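Peroxiredoxin (Mycobacterium tuberculosis, PDB 5EPF) reduces hydrogen peroxide and organic hydroperoxides to water and alcohols as a thiol-specific peroxidase, probably with thioredoxin as reductant, protecting the cell against oxidative stress. Local coordinates at residues Pro45-Pro50 and Ala85-Val90; Cys57-Arg60 and Glu65-Glu68; Gly75-Thr78 and Lys83-Lys86; Val128-Thr131 and Val135-Val138. All coordinates share one frame; numbering follows the deposited sequence.

Interaction 1: Pro45-Pro50 and Ala85-Val90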
ATOM      1  N   PRO A  45      -0.057   4.887   8.529  1.00  8.05           N
ATOM      2  CA  PRO A  45      -0.027   6.283   9.019  1.00  9.11           C
ATOM      3  C   PRO A  45       1.350   6.925   9.005  1.00  8.56           C
ATOM      4  O   PRO A  45       1.484   8.089   8.610  1.00  8.43           O
ATOM      5  CB  PRO A  45      -0.627   6.192  10.438  1.00 10.33           C
ATOM      6  CG  PRO A  45      -1.322   4.883  10.514  1.00 11.90           C
ATOM      7  CD  PRO A  45      -0.782   3.981   9.443  1.00  8.23           C
ATOM      8  N   ALA A  46       2.375   6.209   9.453  1.00  8.05           N
ATOM      9  CA  ALA A  46       3.650   6.856   9.733  1.00  8.50           C
ATOM     10  C   ALA A  46       4.770   5.834   9.634  1.00  8.22           C
ATOM     11  O   ALA A  46       4.854   4.908  10.450  1.00  9.70           O
ATOM     12  CB  ALA A  46       3.640   7.511  11.117  1.00 10.22           C
ATOM     13  N   ALA A  47       5.651   6.040   8.662  1.00  7.63           N
ATOM     14  CA  ALA A  47       6.851   5.236   8.535  1.00  7.91           C
ATOM     15  C   ALA A  47       7.619   5.201   9.847  1.00  8.36           C
ATOM     16  O   ALA A  47       7.680   6.193  10.578  1.00  9.10           O
ATOM     17  CB  ALA A  47       7.727   5.855   7.448  1.00  8.62           C
ATOM     18  N   MET A  48       8.182   4.028  10.137  0.58  8.56           N
ATOM     19  CA  MET A  48       9.135   3.747  11.201  0.58 10.26           C
ATOM     20  C   MET A  48       8.514   3.611  12.586  0.58 10.30           C
ATOM     21  O   MET A  48       9.242   3.287  13.510  0.58 10.38           O
ATOM     22  CB  MET A  48      10.335   4.706  11.225  0.58 11.39           C
ATOM     23  CG  MET A  48      11.063   4.705   9.895  0.58 12.00           C
ATOM     24  SD  MET A  48      12.524   5.733   9.869  0.58 12.06           S
ATOM     25  CE  MET A  48      13.485   5.006  11.209  0.58 12.70           C
ATOM     26  N   THR A  49       7.218   3.823  12.753  1.00  9.67           N
ATOM     27  CA  THR A  49       6.604   3.630  14.058  1.00 10.70           C
ATOM     28  C   THR A  49       6.448   2.135  14.287  1.00 11.32           C
ATOM     29  O   THR A  49       6.446   1.362  13.324  1.00 12.28           O
ATOM     30  CB  THR A  49       5.237   4.305  14.154  1.00 13.91           C
ATOM     31  OG1 THR A  49       4.351   3.714  13.201  1.00 17.44           O
ATOM     32  CG2 THR A  49       5.377   5.816  13.946  1.00 16.12           C
ATOM     33  N   PRO A  50       6.304   1.681  15.542  1.00 10.72           N
ATOM     34  CA  PRO A  50       6.318   0.222  15.776  1.00 11.31           C
ATOM     35  C   PRO A  50       5.217  -0.545  15.056  1.00 11.10           C
ATOM     36  O   PRO A  50       5.483  -1.628  14.519  1.00 11.44           O
ATOM     37  CB  PRO A  50       6.244   0.116  17.307  1.00 12.28           C
ATOM     38  CG  PRO A  50       6.907   1.403  17.772  1.00 11.99           C
ATOM     39  CD  PRO A  50       6.363   2.429  16.816  1.00 11.31           C
ATOM     40  N   ALA A  85      12.680   6.491   2.217  1.00  8.95           N
ATOM     41  CA  ALA A  85      13.968   5.911   1.848  1.00  8.86           C
ATOM     42  C   ALA A  85      14.662   5.293   3.056  1.00  8.27           C
ATOM     43  O   ALA A  85      15.182   4.177   2.983  1.00  8.97           O
ATOM     44  CB  ALA A  85      14.864   6.965   1.194  1.00 10.42           C
ATOM     45  N   LYS A  86      14.687   6.013   4.183  1.00  8.58           N
ATOM     46  CA  LYS A  86      15.340   5.470   5.377  1.00  9.33           C
ATOM     47  C   LYS A  86      14.604   4.248   5.918  1.00  8.52           C
ATOM     48  O   LYS A  86      15.238   3.271   6.334  1.00  9.34           O
ATOM     49  CB  LYS A  86      15.502   6.539   6.458  1.00 10.95           C
ATOM     50  CG  LYS A  86      16.393   6.080   7.633  1.00 12.73           C
ATOM     51  CD  LYS A  86      17.777   5.542   7.202  1.00 13.41           C
ATOM     52  CE  LYS A  86      18.624   6.596   6.549  1.00 13.73           C
ATOM     53  NZ  LYS A  86      20.005   6.092   6.313  1.00 13.16           N
ATOM     54  N   PHE A  87      13.273   4.290   5.934  1.00  8.19           N
ATOM     55  CA  PHE A  87      12.477   3.159   6.407  1.00  8.49           C
ATOM     56  C   PHE A  87      12.800   1.914   5.587  1.00  7.99           C
ATOM     57  O   PHE A  87      13.075   0.837   6.136  1.00  8.06           O
ATOM     58  CB  PHE A  87      11.008   3.560   6.240  1.00  8.74           C
ATOM     59  CG  PHE A  87       9.977   2.624   6.842  1.00  8.50           C
ATOM     60  CD1 PHE A  87      10.246   1.766   7.909  1.00  9.14           C
ATOM     61  CD2 PHE A  87       8.675   2.681   6.344  1.00  8.76           C
ATOM     62  CE1 PHE A  87       9.231   0.970   8.452  1.00 10.05           C
ATOM     63  CE2 PHE A  87       7.668   1.884   6.871  1.00  9.34           C
ATOM     64  CZ  PHE A  87       7.946   1.034   7.937  1.00  9.92           C
ATOM     65  N   ALA A  88      12.797   2.052   4.255  1.00  7.60           N
ATOM     66  CA  ALA A  88      13.056   0.900   3.380  1.00  8.44           C
ATOM     67  C   ALA A  88      14.502   0.411   3.500  1.00  9.24           C
ATOM     68  O   ALA A  88      14.769  -0.792   3.378  1.00  9.97           O
ATOM     69  CB  ALA A  88      12.730   1.250   1.925  1.00  9.34           C
ATOM     70  N   GLU A  89      15.451   1.327   3.699  1.00  9.54           N
ATOM     71  CA  GLU A  89      16.853   0.933   3.841  1.00 11.24           C
ATOM     72  C   GLU A  89      17.083   0.191   5.153  1.00 11.10           C
ATOM     73  O   GLU A  89      17.713  -0.871   5.176  1.00 12.46           O
ATOM     74  CB  GLU A  89      17.745   2.176   3.781  1.00 13.08           C
ATOM     75  CG  GLU A  89      19.236   1.885   3.798  1.00 14.24           C
ATOM     76  CD  GLU A  89      20.054   3.142   3.977  1.00 16.19           C
ATOM     77  OE1 GLU A  89      19.480   4.207   4.303  1.00 15.23           O
ATOM     78  OE2 GLU A  89      21.286   3.063   3.821  1.00 19.01           O
ATOM     79  N   VAL A  90      16.572   0.732   6.258  1.00 10.60           N
ATOM     80  CA  VAL A  90      16.787   0.114   7.565  1.00 10.59           C
ATOM     81  C   VAL A  90      16.116  -1.253   7.650  1.00 10.38           C
ATOM     82  O   VAL A  90      16.640  -2.177   8.290  1.00 11.60           O
ATOM     83  CB  VAL A  90      16.302   1.070   8.669  1.00 12.44           C
ATOM     84  CG1 VAL A  90      16.267   0.385  10.027  1.00 14.69           C
ATOM     85  CG2 VAL A  90      17.176   2.298   8.696  1.00 13.62           C
TER
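Met48 and Phe87 bring their CA atoms to 5.9 Å where a type II beta turn, Ala46 to Thr49, runs beside helix 81-91. The turn carries Ala47 and Met48 at its two central positions, and Thr49 N-caps helix 50-61. Phe87 points toward the turn, its CG anti to the backbone N (chi1 -172°), which lays one ring face under the peptide joining Ala47 to Met48. Met48 N stands 3.6 Å above the ring plane, over its centre. Along the same ring, Ala47 CB meets CD2 of Phe87 at 3.5 Å, while Met48 CG touches CD1 of Phe87 at 3.6 Å as the two side chains slide past each other in opposite directions. The turn is also tied internally: Thr49 OG1 bonds to Ala46 O (3.0 Å) in the carbonyl plane, and Ala47 N is held by Asp79. Elsewhere Phe87 packs on Thr53 and Ala56 of helix 50-61 and meets Phe93 edge-to-face. Contact between the two segments is thus apolar, a peptide over the aromatic face with Ala47 CB and Met48 CG at the ring's CD2 and CD1, and it forms part of the packing around the loop that leads into the active-site helix carrying Cys52.

Interaction 2: Cys57-Arg60 and Glu65-Glu68. With SO4 (sulfate ion), chain B.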
ATOM      1  N   CYS A  57       7.091  -4.975   7.755  1.00  7.66           N
ATOM      2  CA  CYS A  57       8.021  -6.097   7.818  1.00  8.32           C
ATOM      3  C   CYS A  57       7.322  -7.428   7.566  1.00  8.17           C
ATOM      4  O   CYS A  57       7.947  -8.364   7.052  1.00  9.53           O
ATOM      5  CB  CYS A  57       8.753  -6.113   9.161  1.00  9.70           C
ATOM      6  SG  CYS A  57      10.016  -4.821   9.299  1.00 10.55           S
ATOM      7  N   HIS A  58       6.040  -7.544   7.930  1.00  8.70           N
ATOM      8  CA  HIS A  58       5.302  -8.757   7.596  1.00  8.76           C
ATOM      9  C   HIS A  58       5.111  -8.871   6.087  1.00  7.78           C
ATOM     10  O   HIS A  58       5.315  -9.950   5.517  1.00  8.80           O
ATOM     11  CB  HIS A  58       3.977  -8.788   8.363  1.00  9.38           C
ATOM     12  CG  HIS A  58       3.284 -10.114   8.323  1.00  8.61           C
ATOM     13  ND1 HIS A  58       3.905 -11.295   8.657  1.00 10.30           N
ATOM     14  CD2 HIS A  58       2.012 -10.442   7.991  1.00  9.46           C
ATOM     15  CE1 HIS A  58       3.045 -12.294   8.542  1.00 10.44           C
ATOM     16  NE2 HIS A  58       1.890 -11.803   8.135  1.00 10.43           N
ATOM     17  N   PHE A  59       4.791  -7.756   5.412  1.00  7.46           N
ATOM     18  CA  PHE A  59       4.792  -7.752   3.949  1.00  7.31           C
ATOM     19  C   PHE A  59       6.153  -8.152   3.392  1.00  7.86           C
ATOM     20  O   PHE A  59       6.232  -8.954   2.451  1.00  8.43           O
ATOM     21  CB  PHE A  59       4.399  -6.382   3.406  1.00  7.18           C
ATOM     22  CG  PHE A  59       2.908  -6.173   3.286  1.00  7.29           C
ATOM     23  CD1 PHE A  59       2.180  -6.811   2.289  1.00  7.94           C
ATOM     24  CD2 PHE A  59       2.225  -5.334   4.165  1.00  6.94           C
ATOM     25  CE1 PHE A  59       0.808  -6.616   2.174  1.00  7.88           C
ATOM     26  CE2 PHE A  59       0.852  -5.139   4.059  1.00  7.19           C
ATOM     27  CZ  PHE A  59       0.141  -5.795   3.048  1.00  7.22           C
ATOM     28  N   ARG A  60       7.235  -7.605   3.962  1.00  7.83           N
ATOM     29  CA  ARG A  60       8.580  -7.952   3.515  1.00  8.70           C
ATOM     30  C   ARG A  60       8.815  -9.451   3.616  1.00  8.78           C
ATOM     31  O   ARG A  60       9.311 -10.086   2.673  1.00  9.93           O
ATOM     32  CB  ARG A  60       9.602  -7.230   4.397  1.00  8.69           C
ATOM     33  CG  ARG A  60      11.067  -7.583   4.073  1.00  9.04           C
ATOM     34  CD  ARG A  60      11.982  -7.144   5.214  1.00 10.51           C
ATOM     35  NE  ARG A  60      11.666  -7.871   6.437  1.00 11.07           N
ATOM     36  CZ  ARG A  60      12.087  -7.536   7.655  1.00 11.94           C
ATOM     37  NH1 ARG A  60      12.851  -6.461   7.837  1.00 11.58           N
ATOM     38  NH2 ARG A  60      11.731  -8.273   8.697  1.00 13.34           N
ATOM     39  N   GLU A  65       5.726 -15.674  -0.981  1.00 15.14           N
ATOM     40  CA  GLU A  65       4.308 -16.010  -1.074  1.00 14.29           C
ATOM     41  C   GLU A  65       3.571 -15.081  -2.036  1.00 12.35           C
ATOM     42  O   GLU A  65       2.717 -15.525  -2.821  1.00 12.61           O
ATOM     43  CB  GLU A  65       3.677 -15.962   0.313  1.00 14.48           C
ATOM     44  CG  GLU A  65       4.140 -17.058   1.279  1.00 16.39           C
ATOM     45  CD  GLU A  65       5.494 -16.815   1.956  1.00 18.27           C
ATOM     46  OE1 GLU A  65       6.222 -15.849   1.642  1.00 19.06           O
ATOM     47  OE2 GLU A  65       5.837 -17.626   2.829  1.00 20.83           O
ATOM     48  N   PHE A  66       3.879 -13.784  -1.994  1.00 10.67           N
ATOM     49  CA  PHE A  66       3.268 -12.878  -2.960  1.00 10.89           C
ATOM     50  C   PHE A  66       3.757 -13.165  -4.370  1.00 12.62           C
ATOM     51  O   PHE A  66       2.970 -13.140  -5.317  1.00 12.95           O
ATOM     52  CB  PHE A  66       3.424 -11.410  -2.545  1.00 11.65           C
ATOM     53  CG  PHE A  66       2.484 -11.011  -1.436  1.00 11.35           C
ATOM     54  CD1 PHE A  66       1.134 -10.808  -1.696  1.00 12.64           C
ATOM     55  CD2 PHE A  66       2.930 -10.874  -0.134  1.00 11.59           C
ATOM     56  CE1 PHE A  66       0.238 -10.471  -0.661  1.00 13.31           C
ATOM     57  CE2 PHE A  66       2.049 -10.533   0.896  1.00 11.90           C
ATOM     58  CZ  PHE A  66       0.696 -10.324   0.624  1.00 12.48           C
ATOM     59  N   ALA A  67       5.036 -13.502  -4.527  1.00 14.46           N
ATOM     60  CA  ALA A  67       5.527 -13.864  -5.851  1.00 17.03           C
ATOM     61  C   ALA A  67       4.836 -15.117  -6.383  1.00 18.14           C
ATOM     62  O   ALA A  67       4.560 -15.214  -7.584  1.00 18.70           O
ATOM     63  CB  ALA A  67       7.042 -14.019  -5.829  1.00 18.20           C
ATOM     64  N   GLU A  68       4.517 -16.073  -5.505  1.00 19.55           N
ATOM     65  CA  GLU A  68       3.857 -17.296  -5.962  1.00 22.21           C
ATOM     66  C   GLU A  68       2.491 -17.017  -6.581  1.00 20.84           C
ATOM     67  O   GLU A  68       2.074 -17.732  -7.503  1.00 21.51           O
ATOM     68  CB  GLU A  68       3.709 -18.303  -4.825  1.00 25.78           C
ATOM     69  CG  GLU A  68       3.285 -19.675  -5.352  1.00 29.88           C
ATOM     70  CD  GLU A  68       2.543 -20.525  -4.339  1.00 33.63           C
ATOM     71  OE1 GLU A  68       2.512 -20.159  -3.145  1.00 34.59           O
ATOM     72  OE2 GLU A  68       2.002 -21.577  -4.751  1.00 35.68           O
TER
HETATM   73  S   SO4 B 200      14.093  -6.584  11.406  1.00 15.05           S
HETATM   74  O1  SO4 B 200      13.868  -5.471  10.496  1.00 13.92           O
HETATM   75  O2  SO4 B 200      13.771  -6.187  12.794  1.00 18.28           O
HETATM   76  O3  SO4 B 200      13.259  -7.733  11.041  1.00 16.90           O
HETATM   77  O4  SO4 B 200      15.507  -6.968  11.369  1.00 17.25           O
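Phe59 and Phe66 form an aromatic pair that hardly stacks: their planes lie near parallel, at 28°, yet are slid so far apart that the rings barely overlap and their centroids stand 5.9 Å apart. Touch is confined to neighbouring ring atoms, CD1 of Phe59 to CE2 of Phe66 and CE1 of Phe59 to CZ of Phe66, each at 4.0 Å. Both side chains have CG anti to the carbonyl carbon, and both rings pack on Val40 of the central sheet. Phe59 also stacks on Phe42 and touches Ala149 of helix 145-158.

Another side of helix 50-61 faces an anion. Arg60 grips a sulfate, probably from the crystallisation liquor, with both terminal nitrogens: NH1 to O1 at 3.0 Å along a nearly straight bond (172°), NH2 to O3 at 2.8 Å. The sulfur lies in the guanidinium plane, at its edge, and a bend at chi3 (64°) helps turn the group that way. Cys57 SG sits 3.4 Å above one guanidinium face, offset toward the rim. Arg91 and Arg92 also bond the sulfate, and Arg91 O accepts a bond from Arg60 NH1. Cys57 is thought to form the redox-active disulfide with Cys52, absent here. Peroxidatic and resolving cysteines five residues apart on one helix, packed on the central sheet of a thioredoxin fold, are consistent with the BCP/PrxQ subfamily of peroxiredoxins.

Interaction 3: Gly75-Thr78 and Lys83-Lys86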
ATOM      1  N   GLY A  75       3.795  -0.086  -0.455  1.00  6.21           N
ATOM      2  CA  GLY A  75       3.395   0.724   0.685  1.00  6.62           C
ATOM      3  C   GLY A  75       3.182   2.164   0.274  1.00  6.30           C
ATOM      4  O   GLY A  75       3.757   2.621  -0.713  1.00  7.72           O
ATOM      5  N   ILE A  76       2.375   2.893   1.041  1.00  6.80           N
ATOM      6  CA  ILE A  76       2.086   4.288   0.722  1.00  6.85           C
ATOM      7  C   ILE A  76       1.726   5.025   2.001  1.00  7.19           C
ATOM      8  O   ILE A  76       1.007   4.504   2.865  1.00  7.24           O
ATOM      9  CB  ILE A  76       0.990   4.396  -0.370  1.00  6.97           C
ATOM     10  CG1 ILE A  76       0.645   5.853  -0.709  1.00  7.89           C
ATOM     11  CG2 ILE A  76      -0.249   3.573  -0.003  1.00  7.73           C
ATOM     12  CD1 ILE A  76      -0.260   5.989  -1.931  1.00  9.35           C
ATOM     13  N   SER A  77       2.249   6.241   2.133  1.00  7.12           N
ATOM     14  CA  SER A  77       1.863   7.112   3.239  1.00  7.49           C
ATOM     15  C   SER A  77       2.122   8.553   2.810  1.00  6.98           C
ATOM     16  O   SER A  77       2.652   8.807   1.725  1.00  8.18           O
ATOM     17  CB  SER A  77       2.654   6.796   4.516  1.00  7.98           C
ATOM     18  OG  SER A  77       3.988   7.265   4.346  1.00  8.04           O
ATOM     19  N   THR A  78       1.793   9.499   3.692  1.00  8.14           N
ATOM     20  CA  THR A  78       2.119  10.895   3.430  1.00  8.87           C
ATOM     21  C   THR A  78       3.547  11.259   3.818  1.00  9.34           C
ATOM     22  O   THR A  78       3.912  12.430   3.704  1.00 10.87           O
ATOM     23  CB  THR A  78       1.139  11.827   4.148  1.00 10.11           C
ATOM     24  OG1 THR A  78       1.192  11.575   5.559  1.00 11.24           O
ATOM     25  CG2 THR A  78      -0.277  11.638   3.621  1.00 11.67           C
ATOM     26  N   LYS A  83      12.106  10.098   4.170  1.00  9.54           N
ATOM     27  CA  LYS A  83      11.792   9.219   5.290  1.00  9.71           C
ATOM     28  C   LYS A  83      11.427   7.823   4.811  1.00  8.94           C
ATOM     29  O   LYS A  83      11.830   6.829   5.426  1.00  9.07           O
ATOM     30  CB  LYS A  83      10.678   9.806   6.154  1.00  9.99           C
ATOM     31  CG  LYS A  83      10.477   8.989   7.437  1.00 10.98           C
ATOM     32  CD  LYS A  83       9.622   9.699   8.474  1.00 12.85           C
ATOM     33  CE  LYS A  83       9.601   8.858   9.752  1.00 13.98           C
ATOM     34  NZ  LYS A  83       9.011   9.566  10.899  1.00 16.17           N
ATOM     35  N   GLN A  84      10.668   7.730   3.716  1.00  8.63           N
ATOM     36  CA  GLN A  84      10.407   6.424   3.116  1.00  8.38           C
ATOM     37  C   GLN A  84      11.713   5.733   2.752  1.00  8.75           C
ATOM     38  O   GLN A  84      11.859   4.524   2.964  1.00  8.76           O
ATOM     39  CB  GLN A  84       9.529   6.561   1.864  1.00  8.50           C
ATOM     40  CG  GLN A  84       8.183   7.287   2.019  1.00  8.71           C
ATOM     41  CD  GLN A  84       7.145   6.517   2.816  1.00  8.64           C
ATOM     42  OE1 GLN A  84       7.419   6.001   3.899  1.00  8.70           O
ATOM     43  NE2 GLN A  84       5.932   6.455   2.285  1.00 10.38           N
ATOM     44  N   ALA A  85      12.680   6.491   2.217  1.00  8.95           N
ATOM     45  CA  ALA A  85      13.968   5.911   1.848  1.00  8.86           C
ATOM     46  C   ALA A  85      14.662   5.293   3.056  1.00  8.27           C
ATOM     47  O   ALA A  85      15.182   4.177   2.983  1.00  8.97           O
ATOM     48  CB  ALA A  85      14.864   6.965   1.194  1.00 10.42           C
ATOM     49  N   LYS A  86      14.687   6.013   4.183  1.00  8.58           N
ATOM     50  CA  LYS A  86      15.340   5.470   5.377  1.00  9.33           C
ATOM     51  C   LYS A  86      14.604   4.248   5.918  1.00  8.52           C
ATOM     52  O   LYS A  86      15.238   3.271   6.334  1.00  9.34           O
ATOM     53  CB  LYS A  86      15.502   6.539   6.458  1.00 10.95           C
ATOM     54  CG  LYS A  86      16.393   6.080   7.633  1.00 12.73           C
ATOM     55  CD  LYS A  86      17.777   5.542   7.202  1.00 13.41           C
ATOM     56  CE  LYS A  86      18.624   6.596   6.549  1.00 13.73           C
ATOM     57  NZ  LYS A  86      20.005   6.092   6.313  1.00 13.16           N
TER
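Ser77 and Gln84 make a small, buried, polar side-chain contact across the first half of a beta-alpha-beta unit, between the C-terminal end of strand 72-77 and an early turn of helix 81-91. Ser77 OG and Gln84 NE2 lie 2.9 Å apart, and the helix and strand are otherwise well separated here, with 8.6 Å between the CA atoms of these two residues. Both side chains start out toward the opposing segment. Gln84 extends to the strand from its helix with CG anti to the carbonyl carbon, then folds at chi2 (-70°), so that its amide, and not its aliphatic stem, reaches Ser77. Ser77 OG sits between its own backbone N and carbonyl carbon (chi1 73°), directed at that amide. CB of Ser77 stays 4.0 Å from Gln84 NE2.

Partners beyond the two segments fix these polar ends: Gln84 NE2 is hydrogen-bonded to Leu98 O and Gln84 OE1 to Tyr44 OH, so both ends of the amide are engaged and its rotation is restrained, while Ser77 OG is hydrogen-bonded to Asp79 OD2, in the loop between strand and helix. Backbone bonds place strand 72-77 between strand 39-43, through Ile76 to Phe42 and to Tyr44 just after it, and strand 97-99, through Gly75 and Ser77 to Leu98; Gln84 reaches from helix 81-91 to Ser77, Leu98 and Tyr44.

Interaction 4: Val128-Thr131 and Val135-Val138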
ATOM      1  N   VAL A 128      -6.477  -4.439  -2.128  1.00  6.29           N
ATOM      2  CA  VAL A 128      -5.968  -5.403  -3.103  1.00  6.56           C
ATOM      3  C   VAL A 128      -6.573  -5.022  -4.450  1.00  6.46           C
ATOM      4  O   VAL A 128      -7.802  -5.026  -4.603  1.00  7.74           O
ATOM      5  CB  VAL A 128      -6.339  -6.842  -2.712  1.00  7.72           C
ATOM      6  CG1 VAL A 128      -5.769  -7.826  -3.716  1.00  8.72           C
ATOM      7  CG2 VAL A 128      -5.891  -7.166  -1.299  1.00  8.61           C
ATOM      8  N   ILE A 129      -5.725  -4.643  -5.406  1.00  6.98           N
ATOM      9  CA  ILE A 129      -6.157  -4.054  -6.674  1.00  7.61           C
ATOM     10  C   ILE A 129      -5.786  -4.993  -7.817  1.00  8.25           C
ATOM     11  O   ILE A 129      -4.613  -5.340  -7.989  1.00  8.69           O
ATOM     12  CB  ILE A 129      -5.514  -2.672  -6.884  1.00  7.72           C
ATOM     13  CG1 ILE A 129      -5.797  -1.744  -5.680  1.00  8.65           C
ATOM     14  CG2 ILE A 129      -5.976  -2.062  -8.236  1.00  8.91           C
ATOM     15  CD1 ILE A 129      -4.990  -0.450  -5.691  1.00  9.35           C
ATOM     16  N   ASP A 130      -6.781  -5.396  -8.614  1.00  8.30           N
ATOM     17  CA  ASP A 130      -6.518  -6.303  -9.719  1.00  9.00           C
ATOM     18  C   ASP A 130      -5.939  -5.527 -10.911  1.00 10.17           C
ATOM     19  O   ASP A 130      -5.898  -4.292 -10.930  1.00 10.45           O
ATOM     20  CB  ASP A 130      -7.819  -6.994 -10.144  1.00 10.33           C
ATOM     21  CG  ASP A 130      -7.608  -8.377 -10.753  1.00 12.01           C
ATOM     22  OD1 ASP A 130      -6.454  -8.756 -11.070  1.00 12.40           O
ATOM     23  OD2 ASP A 130      -8.640  -9.073 -10.918  1.00 13.87           O
ATOM     24  N   THR A 131      -5.525  -6.272 -11.946  1.00 10.71           N
ATOM     25  CA  THR A 131      -4.845  -5.660 -13.090  1.00 12.10           C
ATOM     26  C   THR A 131      -5.754  -4.746 -13.897  1.00 13.54           C
ATOM     27  O   THR A 131      -5.250  -3.874 -14.615  1.00 14.81           O
ATOM     28  CB  THR A 131      -4.202  -6.717 -13.998  1.00 13.67           C
ATOM     29  OG1 THR A 131      -5.195  -7.636 -14.456  1.00 16.34           O
ATOM     30  CG2 THR A 131      -3.131  -7.472 -13.254  1.00 13.51           C
ATOM     31  N   VAL A 135     -11.061  -3.198  -7.222  1.00  8.32           N
ATOM     32  CA  VAL A 135     -10.731  -3.545  -5.840  1.00  8.77           C
ATOM     33  C   VAL A 135     -11.234  -4.958  -5.535  1.00  8.50           C
ATOM     34  O   VAL A 135     -12.432  -5.245  -5.635  1.00  9.23           O
ATOM     35  CB  VAL A 135     -11.317  -2.518  -4.859  1.00  9.00           C
ATOM     36  CG1 VAL A 135     -10.978  -2.887  -3.427  1.00  8.97           C
ATOM     37  CG2 VAL A 135     -10.824  -1.111  -5.165  1.00 10.69           C
ATOM     38  N   LEU A 136     -10.309  -5.848  -5.162  1.00  8.30           N
ATOM     39  CA  LEU A 136     -10.619  -7.233  -4.815  1.00  8.61           C
ATOM     40  C   LEU A 136     -10.871  -7.425  -3.327  1.00  8.93           C
ATOM     41  O   LEU A 136     -11.562  -8.376  -2.941  1.00 10.03           O
ATOM     42  CB  LEU A 136      -9.456  -8.136  -5.218  1.00  8.84           C
ATOM     43  CG  LEU A 136      -9.124  -8.178  -6.704  1.00  9.71           C
ATOM     44  CD1 LEU A 136      -7.883  -9.026  -6.936  1.00 11.40           C
ATOM     45  CD2 LEU A 136     -10.323  -8.686  -7.509  1.00 11.35           C
ATOM     46  N   ASP A 137     -10.294  -6.577  -2.479  1.00  8.77           N
ATOM     47  CA  ASP A 137     -10.449  -6.711  -1.031  1.00  8.37           C
ATOM     48  C   ASP A 137      -9.981  -5.414  -0.391  1.00  8.27           C
ATOM     49  O   ASP A 137      -9.176  -4.689  -0.970  1.00  8.45           O
ATOM     50  CB  ASP A 137      -9.627  -7.902  -0.504  1.00  9.67           C
ATOM     51  CG  ASP A 137     -10.087  -8.414   0.859  1.00 11.65           C
ATOM     52  OD1 ASP A 137     -11.126  -7.976   1.384  1.00 13.68           O
ATOM     53  OD2 ASP A 137      -9.367  -9.278   1.396  1.00 12.95           O
ATOM     54  N   VAL A 138     -10.515  -5.127   0.793  1.00  8.28           N
ATOM     55  CA  VAL A 138     -10.118  -3.991   1.620  1.00  8.30           C
ATOM     56  C   VAL A 138      -9.925  -4.490   3.046  1.00  9.13           C
ATOM     57  O   VAL A 138     -10.808  -5.161   3.593  1.00 11.71           O
ATOM     58  CB  VAL A 138     -11.156  -2.851   1.598  1.00  9.41           C
ATOM     59  CG1 VAL A 138     -10.663  -1.667   2.434  1.00 10.25           C
ATOM     60  CG2 VAL A 138     -11.464  -2.413   0.161  1.00 10.05           C
TER
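Leu136 CD1 sits over one face of the Asp130 carboxylate, 3.9 Å from its CG, with CD2 of Leu136 3.8 Å from OD2 of Asp130. From the opposite side of that plane, and 37° out of it, Thr131 N bonds to Asp130 OD1, which holds the group in place. The other side chains meet with their carbons: Val128 CG1 touches Leu136 CB at 4.0 Å, the two crossing at about a right angle, while Val128 CG2 lies 3.9 Å from Asp137 CB.

Two backbone bonds join the strands of this antiparallel hairpin, Leu136 N to Val128 O (2.7 Å, 165°) and Val128 N to Asp137 O (2.9 Å). Leu136 and Asp137 together stand opposite Val128, and Leu136 has a helical backbone conformation (psi -27°): a beta bulge at the edge of the central sheet. Val128 O also receives a CA-H contact from Val135. Val128 packs on Ala152 and Leu156 of helix 145-158, and Asp137 OD2 bonds to Thr155 OG1 on that helix. Asp137 N, buried here, has no partner in the model, a polar cost of the bulge; two backbone bonds and the packing of Val128 and Leu136 hold the pair.

Overall arrangement
Interactions 1 and 3 are neighbours, their centres about 6 Å apart, and share helix 81-91: Ala47 CB of the turn lies 3.6 Å from Gln84 OE1. Both adjoin the active site, with the side chains of Phe87 and Ser77 about 5 and 7 Å from that of Cys52. Interaction 2 is nested along the chain inside the loop closed by interaction 1; its centre is about 17 Å from that of interaction 1, and its sulfate lies beside Cys57. Interaction 4, at the sheet's far edge, is away from the active site, its centre about 24 Å from that of interaction 1, but its strands belong to the same central sheet as strand 72-77.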